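Local coordinates for protein GDSL-like Lipase (Parabacteroides distasonis, PDB 3P94) that probably acts as a serine hydrolase of the GDSL-like lipase/acylhydrolase family, perhaps with lysophospholipase activity, built on a flavodoxin-like fold, at residues S55-T58 / T59-L63; N98-G101 / N102-M106; L143-W146 / I147-A151; A164-D167 / E168-L172. All coordinates share one frame; numbering follows the deposited sequence.

How the contacts relate
All four contacts are local, each within nine consecutive residues. Contact 1 is buried, at the start of helix 59-71, and is mainly polar: a carboxylate and a hydroxyl close a helix end. Contacts 2 and 3 lie within helices 96-112 and 137-153, are partly buried, and pair apolar packing with regular backbone bonds. These two touch, as V99, F100 and L103 meet L143, W146, I147 and Y150, while contacts 1 and 2 join through N102 with T59 and S60. Contact 4 stands apart, its centre about 18 Å from that of the chain, where helix 161-165 gives way to a turn braced by an aspartate carboxylate, with waters at its edge.

Contact 1 (S55-T58 / T59-L63); sequences SGQT and TSEML
E61 reaches back over the first turn of its helix and takes two bonds from T58 on a single oxygen. OE1 of E61 accepts from T58 OG1 at 2.7 Å and from T58 N at 2.8 Å, the donors coming from opposite faces of the carboxylate plane. The hydroxyl arrives on the syn side, the amide from 41° above the plane, and this double grip should limit rotation of the carboxylate. The same hydroxyl accepts from S60 N at 3.3 Å. T58 is the N-cap of helix 59-71, and with E61 it forms a capping box. Its chi1 of 78° sets OG1 between the backbone N and the carbonyl carbon, from where one oxygen serves both the carboxylate and the first turn. Regular helix bonding begins as M62 N meets T58 O at 3.3 Å. The other carboxylate oxygen is tied to the preceding loop by a water that donates to E61 OE2 and to G56 O. That loop, with G56 at positive phi, probably corresponds to the second conserved block of SGNH hydrolases, whose glycine lends its amide to the oxyanion hole in relatives. Flanking the cap, the amide of Q57 lies across the stem of E61, NE2 at 3.5 Å from CB, its plane 19° from the carboxylate's. R65 holds Q57 OE1, and the backbone of A7 and side chain of Q8 hold NE2. The bend at chi3 brings the methyl CE of selenomethionine M62 to 3.4 Å from Q57 O, an oxygen that accepts a hydrogen bond from N85 ND2.

Contact 2 (N98-G101 / N102-M106); sequences NVFG and NLVSM
Residues 98-101 and 102-106 are consecutive turns of helix 96-112, tied by i to i+4 bonds such as V104 N to F100 O at 2.9 Å. F100 and V104, one turn apart, make the principal side-chain contact. One methyl does the touching: V104 CG2 stands over a face of the F100 ring, 3.7 Å from the centroid and 19° off the normal, a CH-pi contact. It sits toward the rim, with CZ at 3.6 Å the nearest ring atom. With F100 CG anti to the backbone N and beside the carbonyl carbon (chi1 174°), the ring lies on the side where V104 follows one turn later. The methyl is also 3.3 Å from F100 O, so it is wedged between the ring and the carbonyl that receives V104 N. Helix 96-112 links the parallel strands 75-81 and 116-120 of the flavodoxin-like sheet, and it packs between helices 59-71 and 137-153, L103 touching both. V99, F100 and V104 also touch helix 137-153, and a tetraethylene glycol, probably from crystallisation, has its nearest atom about 3 Å from the F100 side chain. L103 is buried, its CB 3.4 Å from F100 O and its side chain reaching I147, T59 and A82. On another side of the helix N102 CG lies 3.6 Å from N98 O, and N102 spends its ND2 on T59 OG1 and, weakly, on S60 OG of helix 59-71. S105 N bonds to G101 O at 2.9 Å.

Contact 3 (L143-W146 / I147-A151); sequences LNKW and IKEYA
Four regular i to i+4 bonds run through this part of helix 137-153, from I147 N to L143 O and K148 N to N144 O through to Y150 N on W146 O, each close to 2.9 Å. On the outer side K145 and E149 are a turn apart and lie askew. The lysine chain is extended, so its methylenes rather than its ammonium brush the carboxylate: CE is 3.4 Å and CG 3.6 Å from E149 OE2. NZ stays 4.4 Å from OE2, a distance that allows mild attraction but is longer than a salt bridge. A water ties E149 to the K145 backbone, donating to E149 OE2 at 3.0 Å and to K145 O at 2.9 Å, so that this carbonyl serves both the helix bond and the solvent. Inward, I147 sends CG1 along its own backbone N side (chi1 -64°), which brings CD1 back against L143 CG at 3.8 Å. N144 runs beside that chain, and its OD1, bonded to V122 N, comes within 3.9 Å of CD1. I147 also reaches F119, Y158 and L103, while W146 leans on L96 and E97 of helix 96-112. The helix thus has a mostly apolar face, with N144 set in it, against the sheet and helix 96-112, and a charged face outward, as expected of the crossover helix in the beta-alpha-beta unit 116-120, 137-153, 157-159.

Contact 4 (A164-D167 / E168-L172); sequences AMKD and ERNGL
D167 OD1 accepts two backbone amides, G171 N at 2.9 Å and R169 N at 3.1 Å, reaching it from opposite faces of the carboxylate, 39° and 52° out of the plane. The bond to R169 N closes an Asx turn inside a type I beta turn from D167 to N170. N170 then takes left-handed backbone angles, and D167 N bonds back to G171 O at 3.0 Å, a pattern that resembles a type I turn with a G1 bulge, although no regular strands flank it. D167 chi1 of 59° places CG between the backbone N and the carbonyl carbon, so that the carboxylate lies over the inside of the turn it braces. N170 N completes the turn with a bond to D167 O. A water on the same oxygen also reaches N170 OD1 weakly. That OD1 lies alongside the extended K166 chain, next to its CD. The turn follows helix 161-165, where selenomethionine M165 meets L172: its CB is 3.7 Å and its CE 3.8 Å from L172 CD2, while I190 and M191 of helix 185-202 also touch M165. R169 extends past the aspartate toward Y126, with which it makes a cation-pi contact. R169 NE is 4.0 Å from D167 OD2, and one water spans that gap, accepting from R169 NE and donating to OD2, each at 2.6 Å.

Contact 1 (S55-T58 / T59-L63)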
ATOM      1  N   SER A  55       7.187  -6.843   2.948  1.00 12.68           N
ATOM      2  CA  SER A  55       7.828  -7.082   1.660  1.00 13.24           C
ATOM      3  C   SER A  55       7.242  -8.281   0.908  1.00 18.77           C
ATOM      4  O   SER A  55       6.977  -9.310   1.517  1.00 17.02           O
ATOM      5  CB  SER A  55       9.323  -7.299   1.844  1.00 17.05           C
ATOM      6  OG  SER A  55       9.926  -6.099   2.293  1.00 29.46           O
ATOM      7  N   GLY A  56       7.054  -8.102  -0.405  1.00 17.60           N
ATOM      8  CA  GLY A  56       6.581  -9.126  -1.331  1.00 18.19           C
ATOM      9  C   GLY A  56       5.112  -9.498  -1.313  1.00 20.81           C
ATOM     10  O   GLY A  56       4.683 -10.309  -2.140  1.00 20.23           O
ATOM     11  N   GLN A  57       4.327  -8.918  -0.395  1.00 16.74           N
ATOM     12  CA  GLN A  57       2.916  -9.273  -0.265  1.00 15.74           C
ATOM     13  C   GLN A  57       2.046  -8.726  -1.394  1.00 18.07           C
ATOM     14  O   GLN A  57       2.294  -7.636  -1.915  1.00 18.00           O
ATOM     15  CB  GLN A  57       2.353  -8.807   1.079  1.00 16.31           C
ATOM     16  CG  GLN A  57       2.856  -9.656   2.241  1.00 13.41           C
ATOM     17  CD  GLN A  57       1.836  -9.832   3.339  1.00 17.85           C
ATOM     18  OE1 GLN A  57       0.947  -9.000   3.541  1.00 13.83           O
ATOM     19  NE2 GLN A  57       1.926 -10.949   4.060  1.00 15.43           N
ATOM     20  N   THR A  58       1.022  -9.500  -1.748  1.00 13.71           N
ATOM     21  CA  THR A  58       0.024  -9.119  -2.739  1.00 13.40           C
ATOM     22  C   THR A  58      -1.244  -8.723  -1.972  1.00 15.16           C
ATOM     23  O   THR A  58      -1.297  -8.877  -0.744  1.00 11.13           O
ATOM     24  CB  THR A  58      -0.235 -10.237  -3.767  1.00 18.92           C
ATOM     25  OG1 THR A  58      -1.088 -11.245  -3.211  1.00 18.28           O
ATOM     26  CG2 THR A  58       1.038 -10.826  -4.364  1.00 14.07           C
ATOM     27  N   THR A  59      -2.276  -8.259  -2.695  1.00 12.95           N
ATOM     28  CA  THR A  59      -3.558  -7.868  -2.072  1.00 12.54           C
ATOM     29  C   THR A  59      -4.234  -9.076  -1.390  1.00 15.13           C
ATOM     30  O   THR A  59      -5.016  -8.867  -0.466  1.00 14.21           O
ATOM     31  CB  THR A  59      -4.482  -7.227  -3.101  1.00 18.38           C
ATOM     32  OG1 THR A  59      -4.743  -8.160  -4.142  1.00 12.11           O
ATOM     33  CG2 THR A  59      -3.931  -5.903  -3.664  1.00 16.36           C
ATOM     34  N   SER A  60      -3.925 -10.332  -1.839  1.00 12.44           N
ATOM     35  CA  SER A  60      -4.511 -11.544  -1.256  1.00 12.95           C
ATOM     36  C   SER A  60      -4.044 -11.747   0.199  1.00 15.18           C
ATOM     37  O   SER A  60      -4.896 -11.910   1.072  1.00 14.99           O
ATOM     38  CB  SER A  60      -4.200 -12.769  -2.107  1.00 16.50           C
ATOM     39  OG  SER A  60      -4.953 -12.728  -3.307  1.00 19.75           O
ATOM     40  N   GLU A  61      -2.718 -11.691   0.475  1.00 13.09           N
ATOM     41  CA  GLU A  61      -2.201 -11.843   1.850  1.00 12.40           C
ATOM     42  C   GLU A  61      -2.694 -10.704   2.711  1.00 14.90           C
ATOM     43  O   GLU A  61      -3.045 -10.897   3.872  1.00 13.71           O
ATOM     44  CB  GLU A  61      -0.666 -11.898   1.904  1.00 13.35           C
ATOM     45  CG  GLU A  61      -0.069 -13.126   1.232  1.00 15.11           C
ATOM     46  CD  GLU A  61       0.439 -12.885  -0.179  1.00 27.08           C
ATOM     47  OE1 GLU A  61      -0.026 -11.927  -0.839  1.00 19.69           O
ATOM     48  OE2 GLU A  61       1.340 -13.638  -0.608  1.00 23.07           O
HETATM   49  N   MSE A  62      -2.750  -9.516   2.121  1.00  9.38           N
HETATM   50  CA  MSE A  62      -3.186  -8.325   2.816  1.00  7.87           C
HETATM   51  C   MSE A  62      -4.643  -8.414   3.254  1.00 12.86           C
HETATM   52  O   MSE A  62      -4.946  -8.056   4.402  1.00 13.02           O
HETATM   53  CB  MSE A  62      -2.942  -7.107   1.932  1.00  8.80           C
HETATM   54  CG  MSE A  62      -1.500  -6.705   1.905  1.00 14.43           C
HETATM   55 SE   MSE A  62      -1.374  -5.063   0.918  0.75 19.58          SE
HETATM   56  CE  MSE A  62       0.169  -5.607  -0.203  1.00 17.42           C
ATOM     57  N   LEU A  63      -5.537  -8.917   2.383  1.00 11.15           N
ATOM     58  CA  LEU A  63      -6.956  -9.085   2.733  1.00 10.30           C
ATOM     59  C   LEU A  63      -7.097 -10.070   3.921  1.00 13.69           C
ATOM     60  O   LEU A  63      -7.901  -9.832   4.825  1.00 14.34           O
ATOM     61  CB  LEU A  63      -7.774  -9.572   1.511  1.00  9.89           C
ATOM     62  CG  LEU A  63      -9.261  -9.911   1.751  1.00 14.04           C
ATOM     63  CD1 LEU A  63     -10.039  -8.708   2.322  1.00 13.43           C
ATOM     64  CD2 LEU A  63      -9.925 -10.400   0.479  1.00 14.36           C
TER
HETATM   65  O   HOH W   1       3.278 -12.756  -2.389  1.00 22.30           O

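Contact 2 (N98-G101 / N102-M106)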
ATOM      1  N   ASN A  98      -9.490  -8.978 -10.207  1.00 14.33           N
ATOM      2  CA  ASN A  98      -9.506  -9.694  -8.936  1.00 13.23           C
ATOM      3  C   ASN A  98      -8.567  -9.034  -7.922  1.00 16.55           C
ATOM      4  O   ASN A  98      -8.814  -9.121  -6.715  1.00 14.80           O
ATOM      5  CB  ASN A  98      -9.185 -11.176  -9.154  1.00 15.21           C
ATOM      6  CG  ASN A  98     -10.277 -11.908  -9.905  1.00 32.18           C
ATOM      7  OD1 ASN A  98     -11.463 -11.590  -9.811  1.00 26.34           O
ATOM      8  ND2 ASN A  98      -9.902 -12.916 -10.657  1.00 19.69           N
ATOM      9  N   VAL A  99      -7.523  -8.333  -8.416  1.00 13.71           N
ATOM     10  CA  VAL A  99      -6.601  -7.527  -7.602  1.00 13.14           C
ATOM     11  C   VAL A  99      -7.430  -6.365  -7.042  1.00 17.69           C
ATOM     12  O   VAL A  99      -7.432  -6.126  -5.829  1.00 17.51           O
ATOM     13  CB  VAL A  99      -5.388  -7.033  -8.436  1.00 17.47           C
ATOM     14  CG1 VAL A  99      -4.475  -6.118  -7.612  1.00 16.84           C
ATOM     15  CG2 VAL A  99      -4.605  -8.209  -9.030  1.00 17.17           C
ATOM     16  N   PHE A 100      -8.197  -5.699  -7.935  1.00 11.74           N
ATOM     17  CA  PHE A 100      -9.101  -4.613  -7.576  1.00 12.58           C
ATOM     18  C   PHE A 100     -10.156  -5.106  -6.566  1.00 16.55           C
ATOM     19  O   PHE A 100     -10.447  -4.395  -5.611  1.00 15.96           O
ATOM     20  CB  PHE A 100      -9.774  -4.030  -8.832  1.00 14.81           C
ATOM     21  CG  PHE A 100     -10.830  -2.986  -8.539  1.00 16.95           C
ATOM     22  CD1 PHE A 100     -10.492  -1.780  -7.944  1.00 18.92           C
ATOM     23  CD2 PHE A 100     -12.168  -3.220  -8.848  1.00 20.96           C
ATOM     24  CE1 PHE A 100     -11.476  -0.826  -7.655  1.00 20.18           C
ATOM     25  CE2 PHE A 100     -13.151  -2.258  -8.568  1.00 23.12           C
ATOM     26  CZ  PHE A 100     -12.794  -1.068  -7.981  1.00 20.13           C
ATOM     27  N   GLY A 101     -10.691  -6.312  -6.792  1.00 13.82           N
ATOM     28  CA  GLY A 101     -11.695  -6.938  -5.933  1.00 14.42           C
ATOM     29  C   GLY A 101     -11.224  -7.115  -4.504  1.00 17.15           C
ATOM     30  O   GLY A 101     -11.996  -6.893  -3.566  1.00 16.72           O
ATOM     31  N   ASN A 102      -9.948  -7.505  -4.324  1.00 13.74           N
ATOM     32  CA  ASN A 102      -9.328  -7.651  -3.009  1.00 13.00           C
ATOM     33  C   ASN A 102      -9.271  -6.298  -2.294  1.00 16.52           C
ATOM     34  O   ASN A 102      -9.512  -6.235  -1.084  1.00 14.45           O
ATOM     35  CB  ASN A 102      -7.926  -8.233  -3.130  1.00 10.86           C
ATOM     36  CG  ASN A 102      -7.869  -9.724  -3.303  1.00 19.44           C
ATOM     37  OD1 ASN A 102      -8.791 -10.453  -2.966  1.00 16.10           O
ATOM     38  ND2 ASN A 102      -6.751 -10.213  -3.779  1.00 19.33           N
ATOM     39  N   LEU A 103      -8.942  -5.220  -3.050  1.00 13.25           N
ATOM     40  CA  LEU A 103      -8.880  -3.860  -2.497  1.00 12.95           C
ATOM     41  C   LEU A 103     -10.283  -3.405  -2.077  1.00 15.55           C
ATOM     42  O   LEU A 103     -10.417  -2.807  -1.016  1.00 13.92           O
ATOM     43  CB  LEU A 103      -8.253  -2.876  -3.512  1.00 13.11           C
ATOM     44  CG  LEU A 103      -6.763  -3.133  -3.877  1.00 18.26           C
ATOM     45  CD1 LEU A 103      -6.380  -2.401  -5.162  1.00 19.39           C
ATOM     46  CD2 LEU A 103      -5.833  -2.716  -2.755  1.00 19.99           C
ATOM     47  N   VAL A 104     -11.325  -3.737  -2.875  1.00 12.45           N
ATOM     48  CA  VAL A 104     -12.737  -3.411  -2.559  1.00 12.34           C
ATOM     49  C   VAL A 104     -13.164  -4.154  -1.270  1.00 16.34           C
ATOM     50  O   VAL A 104     -13.814  -3.560  -0.408  1.00 13.93           O
ATOM     51  CB  VAL A 104     -13.698  -3.720  -3.739  1.00 16.66           C
ATOM     52  CG1 VAL A 104     -15.166  -3.506  -3.352  1.00 16.67           C
ATOM     53  CG2 VAL A 104     -13.345  -2.881  -4.963  1.00 16.73           C
ATOM     54  N   SER A 105     -12.772  -5.431  -1.129  1.00 12.73           N
ATOM     55  CA  SER A 105     -13.098  -6.210   0.071  1.00 12.40           C
ATOM     56  C   SER A 105     -12.411  -5.606   1.308  1.00 14.23           C
ATOM     57  O   SER A 105     -13.053  -5.521   2.349  1.00 13.98           O
ATOM     58  CB  SER A 105     -12.717  -7.667  -0.117  1.00 13.86           C
ATOM     59  OG  SER A 105     -13.680  -8.286  -0.949  1.00 20.12           O
HETATM   60  N   MSE A 106     -11.139  -5.129   1.185  1.00 10.95           N
HETATM   61  CA  MSE A 106     -10.452  -4.438   2.299  1.00  8.42           C
HETATM   62  C   MSE A 106     -11.212  -3.149   2.670  1.00 14.05           C
HETATM   63  O   MSE A 106     -11.444  -2.899   3.859  1.00 14.58           O
HETATM   64  CB  MSE A 106      -8.995  -4.106   1.962  1.00  8.75           C
HETATM   65  CG  MSE A 106      -8.078  -5.336   1.912  1.00 13.21           C
HETATM   66 SE   MSE A 106      -6.204  -4.779   1.706  0.75 15.93          SE
HETATM   67  CE  MSE A 106      -5.917  -5.465  -0.079  1.00 12.86           C
TER

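Contact 3 (L143-W146 / I147-A151)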
ATOM      1  N   LEU A 143      -5.231  -0.307 -13.158  1.00 14.86           N
ATOM      2  CA  LEU A 143      -5.615  -0.561 -11.767  1.00 13.67           C
ATOM      3  C   LEU A 143      -5.896   0.757 -11.047  1.00 17.69           C
ATOM      4  O   LEU A 143      -6.903   0.839 -10.351  1.00 17.19           O
ATOM      5  CB  LEU A 143      -4.532  -1.376 -11.029  1.00 12.71           C
ATOM      6  CG  LEU A 143      -4.805  -1.738  -9.541  1.00 14.62           C
ATOM      7  CD1 LEU A 143      -6.172  -2.457  -9.344  1.00 14.57           C
ATOM      8  CD2 LEU A 143      -3.704  -2.620  -9.009  1.00 14.84           C
ATOM      9  N   ASN A 144      -5.039   1.788 -11.244  1.00 14.42           N
ATOM     10  CA  ASN A 144      -5.210   3.100 -10.610  1.00 14.46           C
ATOM     11  C   ASN A 144      -6.488   3.793 -11.059  1.00 18.44           C
ATOM     12  O   ASN A 144      -7.101   4.484 -10.254  1.00 16.13           O
ATOM     13  CB  ASN A 144      -4.007   4.000 -10.861  1.00 17.02           C
ATOM     14  CG  ASN A 144      -2.811   3.649 -10.012  1.00 25.23           C
ATOM     15  OD1 ASN A 144      -2.920   2.891  -9.042  1.00 22.17           O
ATOM     16  ND2 ASN A 144      -1.648   4.210 -10.339  1.00 17.91           N
ATOM     17  N   LYS A 145      -6.907   3.579 -12.326  1.00 16.80           N
ATOM     18  CA  LYS A 145      -8.137   4.144 -12.870  1.00 17.43           C
ATOM     19  C   LYS A 145      -9.328   3.594 -12.092  1.00 19.51           C
ATOM     20  O   LYS A 145     -10.215   4.359 -11.709  1.00 18.48           O
ATOM     21  CB  LYS A 145      -8.255   3.826 -14.373  1.00 20.67           C
ATOM     22  CG  LYS A 145      -9.202   4.736 -15.109  1.00 40.75           C
ATOM     23  CD  LYS A 145      -9.489   4.225 -16.511  1.00 52.02           C
ATOM     24  CE  LYS A 145     -10.622   5.003 -17.144  1.00 59.75           C
ATOM     25  NZ  LYS A 145     -11.111   4.349 -18.385  1.00 74.10           N
ATOM     26  N   TRP A 146      -9.321   2.270 -11.835  1.00 16.13           N
ATOM     27  CA  TRP A 146     -10.369   1.574 -11.079  1.00 15.99           C
ATOM     28  C   TRP A 146     -10.385   2.011  -9.617  1.00 18.91           C
ATOM     29  O   TRP A 146     -11.469   2.275  -9.082  1.00 16.67           O
ATOM     30  CB  TRP A 146     -10.191   0.057 -11.170  1.00 14.58           C
ATOM     31  CG  TRP A 146     -10.456  -0.510 -12.533  1.00 16.61           C
ATOM     32  CD1 TRP A 146     -11.261   0.013 -13.508  1.00 20.10           C
ATOM     33  CD2 TRP A 146      -9.927  -1.731 -13.061  1.00 16.85           C
ATOM     34  NE1 TRP A 146     -11.277  -0.812 -14.601  1.00 20.17           N
ATOM     35  CE2 TRP A 146     -10.456  -1.890 -14.358  1.00 21.68           C
ATOM     36  CE3 TRP A 146      -9.057  -2.710 -12.559  1.00 18.41           C
ATOM     37  CZ2 TRP A 146     -10.146  -2.992 -15.160  1.00 21.68           C
ATOM     38  CZ3 TRP A 146      -8.756  -3.802 -13.351  1.00 20.05           C
ATOM     39  CH2 TRP A 146      -9.317  -3.948 -14.624  1.00 21.48           C
ATOM     40  N   ILE A 147      -9.194   2.093  -8.981  1.00 16.18           N
ATOM     41  CA  ILE A 147      -9.060   2.525  -7.581  1.00 15.34           C
ATOM     42  C   ILE A 147      -9.618   3.944  -7.424  1.00 19.18           C
ATOM     43  O   ILE A 147     -10.427   4.177  -6.523  1.00 17.29           O
ATOM     44  CB  ILE A 147      -7.593   2.446  -7.082  1.00 16.64           C
ATOM     45  CG1 ILE A 147      -7.064   0.992  -7.076  1.00 16.93           C
ATOM     46  CG2 ILE A 147      -7.451   3.086  -5.672  1.00 15.80           C
ATOM     47  CD1 ILE A 147      -5.486   0.900  -6.889  1.00 19.64           C
ATOM     48  N   LYS A 148      -9.177   4.880  -8.294  1.00 17.55           N
ATOM     49  CA  LYS A 148      -9.617   6.281  -8.249  1.00 18.26           C
ATOM     50  C   LYS A 148     -11.135   6.415  -8.437  1.00 22.39           C
ATOM     51  O   LYS A 148     -11.770   7.171  -7.698  1.00 21.86           O
ATOM     52  CB  LYS A 148      -8.880   7.130  -9.292  1.00 21.13           C
ATOM     53  CG  LYS A 148      -9.070   8.633  -9.038  1.00 29.15           C
ATOM     54  CD  LYS A 148      -8.466   9.496 -10.140  1.00 38.80           C
ATOM     55  CE  LYS A 148      -8.499  10.963  -9.764  1.00 44.23           C
ATOM     56  NZ  LYS A 148      -9.890  11.461  -9.530  1.00 41.94           N
ATOM     57  N   GLU A 149     -11.709   5.699  -9.422  1.00 19.21           N
ATOM     58  CA  GLU A 149     -13.147   5.727  -9.702  1.00 17.71           C
ATOM     59  C   GLU A 149     -13.942   5.177  -8.504  1.00 20.36           C
ATOM     60  O   GLU A 149     -14.954   5.773  -8.127  1.00 19.06           O
ATOM     61  CB  GLU A 149     -13.453   4.944 -10.978  1.00 19.34           C
ATOM     62  CG  GLU A 149     -13.372   5.801 -12.234  1.00 31.06           C
ATOM     63  CD  GLU A 149     -13.065   5.093 -13.541  1.00 57.25           C
ATOM     64  OE1 GLU A 149     -13.333   3.874 -13.650  1.00 49.81           O
ATOM     65  OE2 GLU A 149     -12.563   5.770 -14.467  1.00 55.71           O
ATOM     66  N   TYR A 150     -13.461   4.085  -7.879  1.00 17.55           N
ATOM     67  CA  TYR A 150     -14.070   3.507  -6.675  1.00 17.56           C
ATOM     68  C   TYR A 150     -14.008   4.506  -5.497  1.00 22.01           C
ATOM     69  O   TYR A 150     -15.015   4.705  -4.814  1.00 21.18           O
ATOM     70  CB  TYR A 150     -13.400   2.173  -6.283  1.00 17.60           C
ATOM     71  CG  TYR A 150     -14.010   1.543  -5.046  1.00 18.72           C
ATOM     72  CD1 TYR A 150     -15.187   0.806  -5.122  1.00 20.18           C
ATOM     73  CD2 TYR A 150     -13.436   1.726  -3.790  1.00 19.53           C
ATOM     74  CE1 TYR A 150     -15.769   0.254  -3.983  1.00 19.28           C
ATOM     75  CE2 TYR A 150     -14.023   1.195  -2.640  1.00 20.36           C
ATOM     76  CZ  TYR A 150     -15.184   0.452  -2.741  1.00 22.17           C
ATOM     77  OH  TYR A 150     -15.758  -0.053  -1.592  1.00 19.23           O
ATOM     78  N   ALA A 151     -12.828   5.116  -5.261  1.00 18.80           N
ATOM     79  CA  ALA A 151     -12.627   6.078  -4.178  1.00 18.31           C
ATOM     80  C   ALA A 151     -13.560   7.286  -4.337  1.00 24.20           C
ATOM     81  O   ALA A 151     -14.217   7.664  -3.364  1.00 25.47           O
ATOM     82  CB  ALA A 151     -11.170   6.528  -4.141  1.00 18.59           C
TER
HETATM   83  O   HOH W   2     -10.341   7.037 -12.847  1.00 37.48           O

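Contact 4 (A164-D167 / E168-L172)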
ATOM      1  N   ALA A 164       2.717  12.396  -9.518  1.00 19.25           N
ATOM      2  CA  ALA A 164       3.817  13.172  -8.943  1.00 20.54           C
ATOM      3  C   ALA A 164       5.197  12.543  -9.179  1.00 24.38           C
ATOM      4  O   ALA A 164       6.206  13.245  -9.074  1.00 26.48           O
ATOM      5  CB  ALA A 164       3.598  13.336  -7.449  1.00 20.68           C
HETATM    6  N   MSE A 165       5.258  11.232  -9.457  1.00 17.20           N
HETATM    7  CA  MSE A 165       6.550  10.544  -9.568  1.00 15.15           C
HETATM    8  C   MSE A 165       6.872   9.940 -10.946  1.00 22.19           C
HETATM    9  O   MSE A 165       8.035   9.595 -11.180  1.00 22.50           O
HETATM   10  CB  MSE A 165       6.602   9.409  -8.524  1.00 14.22           C
HETATM   11  CG  MSE A 165       6.470   9.900  -7.089  1.00 16.19           C
HETATM   12 SE   MSE A 165       6.165   8.434  -5.852  0.75 17.04          SE
HETATM   13  CE  MSE A 165       8.022   7.895  -5.610  1.00 14.31           C
ATOM     14  N   LYS A 166       5.874   9.778 -11.839  1.00 19.34           N
ATOM     15  CA  LYS A 166       6.098   9.109 -13.133  1.00 19.14           C
ATOM     16  C   LYS A 166       7.034   9.881 -14.074  1.00 25.13           C
ATOM     17  O   LYS A 166       7.095  11.106 -14.023  1.00 24.53           O
ATOM     18  CB  LYS A 166       4.761   8.836 -13.850  1.00 19.57           C
ATOM     19  CG  LYS A 166       3.976  10.092 -14.242  1.00 26.21           C
ATOM     20  CD  LYS A 166       2.646   9.763 -14.875  1.00 21.60           C
ATOM     21  CE  LYS A 166       1.918  11.016 -15.293  1.00 26.67           C
ATOM     22  NZ  LYS A 166       0.592  10.697 -15.891  1.00 32.44           N
ATOM     23  N   ASP A 167       7.765   9.135 -14.932  1.00 23.29           N
ATOM     24  CA  ASP A 167       8.600   9.690 -15.998  1.00 24.11           C
ATOM     25  C   ASP A 167       7.813   9.528 -17.312  1.00 28.76           C
ATOM     26  O   ASP A 167       6.641   9.125 -17.266  1.00 27.77           O
ATOM     27  CB  ASP A 167      10.006   9.042 -16.047  1.00 25.98           C
ATOM     28  CG  ASP A 167      10.051   7.536 -16.263  1.00 32.99           C
ATOM     29  OD1 ASP A 167       9.022   6.958 -16.689  1.00 32.56           O
ATOM     30  OD2 ASP A 167      11.119   6.940 -16.033  1.00 39.48           O
ATOM     31  N   GLU A 168       8.459   9.822 -18.462  1.00 27.30           N
ATOM     32  CA  GLU A 168       7.857   9.765 -19.802  0.50 27.55           C
ATOM     33  C   GLU A 168       7.380   8.352 -20.216  1.00 30.87           C
ATOM     34  O   GLU A 168       6.523   8.239 -21.092  1.00 31.81           O
ATOM     35  CB  GLU A 168       8.848  10.300 -20.848  0.50 29.92           C
ATOM     36  CG  GLU A 168       9.090  11.798 -20.767  0.50 40.16           C
ATOM     37  CD  GLU A 168       8.074  12.652 -21.499  0.50 62.28           C
ATOM     38  OE1 GLU A 168       6.960  12.848 -20.961  0.50 57.29           O
ATOM     39  OE2 GLU A 168       8.401  13.142 -22.604  0.50 57.15           O
ATOM     40  N   ARG A 169       7.939   7.281 -19.621  1.00 26.06           N
ATOM     41  CA  ARG A 169       7.550   5.910 -19.982  1.00 25.40           C
ATOM     42  C   ARG A 169       6.683   5.258 -18.891  1.00 27.35           C
ATOM     43  O   ARG A 169       6.500   4.036 -18.897  1.00 27.98           O
ATOM     44  CB  ARG A 169       8.793   5.054 -20.314  1.00 26.90           C
ATOM     45  CG  ARG A 169       9.810   4.925 -19.192  1.00 36.34           C
ATOM     46  CD  ARG A 169      11.064   4.211 -19.650  1.00 43.10           C
ATOM     47  NE  ARG A 169      11.889   3.842 -18.500  1.00 52.75           N
ATOM     48  CZ  ARG A 169      12.946   3.038 -18.548  1.00 67.49           C
ATOM     49  NH1 ARG A 169      13.328   2.499 -19.701  1.00 55.82           N
ATOM     50  NH2 ARG A 169      13.628   2.764 -17.445  1.00 51.83           N
ATOM     51  N   ASN A 170       6.118   6.089 -17.985  1.00 22.01           N
ATOM     52  CA  ASN A 170       5.239   5.690 -16.861  1.00 21.27           C
ATOM     53  C   ASN A 170       5.937   4.733 -15.884  1.00 23.46           C
ATOM     54  O   ASN A 170       5.312   3.844 -15.298  1.00 21.26           O
ATOM     55  CB  ASN A 170       3.908   5.112 -17.356  1.00 20.67           C
ATOM     56  CG  ASN A 170       3.087   6.158 -18.044  1.00 34.66           C
ATOM     57  OD1 ASN A 170       2.844   7.237 -17.502  1.00 30.58           O
ATOM     58  ND2 ASN A 170       2.657   5.874 -19.255  1.00 28.80           N
ATOM     59  N   GLY A 171       7.228   4.967 -15.701  1.00 20.77           N
ATOM     60  CA  GLY A 171       8.061   4.252 -14.749  1.00 20.19           C
ATOM     61  C   GLY A 171       8.588   5.236 -13.731  1.00 23.99           C
ATOM     62  O   GLY A 171       8.180   6.409 -13.733  1.00 23.15           O
ATOM     63  N   LEU A 172       9.484   4.778 -12.851  1.00 20.19           N
ATOM     64  CA  LEU A 172      10.120   5.652 -11.865  1.00 20.12           C
ATOM     65  C   LEU A 172      11.506   6.078 -12.363  1.00 23.77           C
ATOM     66  O   LEU A 172      12.275   5.225 -12.788  1.00 23.63           O
ATOM     67  CB  LEU A 172      10.247   4.971 -10.487  1.00 19.51           C
ATOM     68  CG  LEU A 172       9.017   4.959  -9.600  1.00 23.53           C
ATOM     69  CD1 LEU A 172       9.201   4.015  -8.445  1.00 22.81           C
ATOM     70  CD2 LEU A 172       8.699   6.349  -9.068  1.00 25.39           C
TER
HETATM   71  O   HOH W   3       4.304  10.213 -18.232  1.00 27.90           O
HETATM   72  O   HOH W   4      11.408   4.322 -15.954  1.00 33.72           O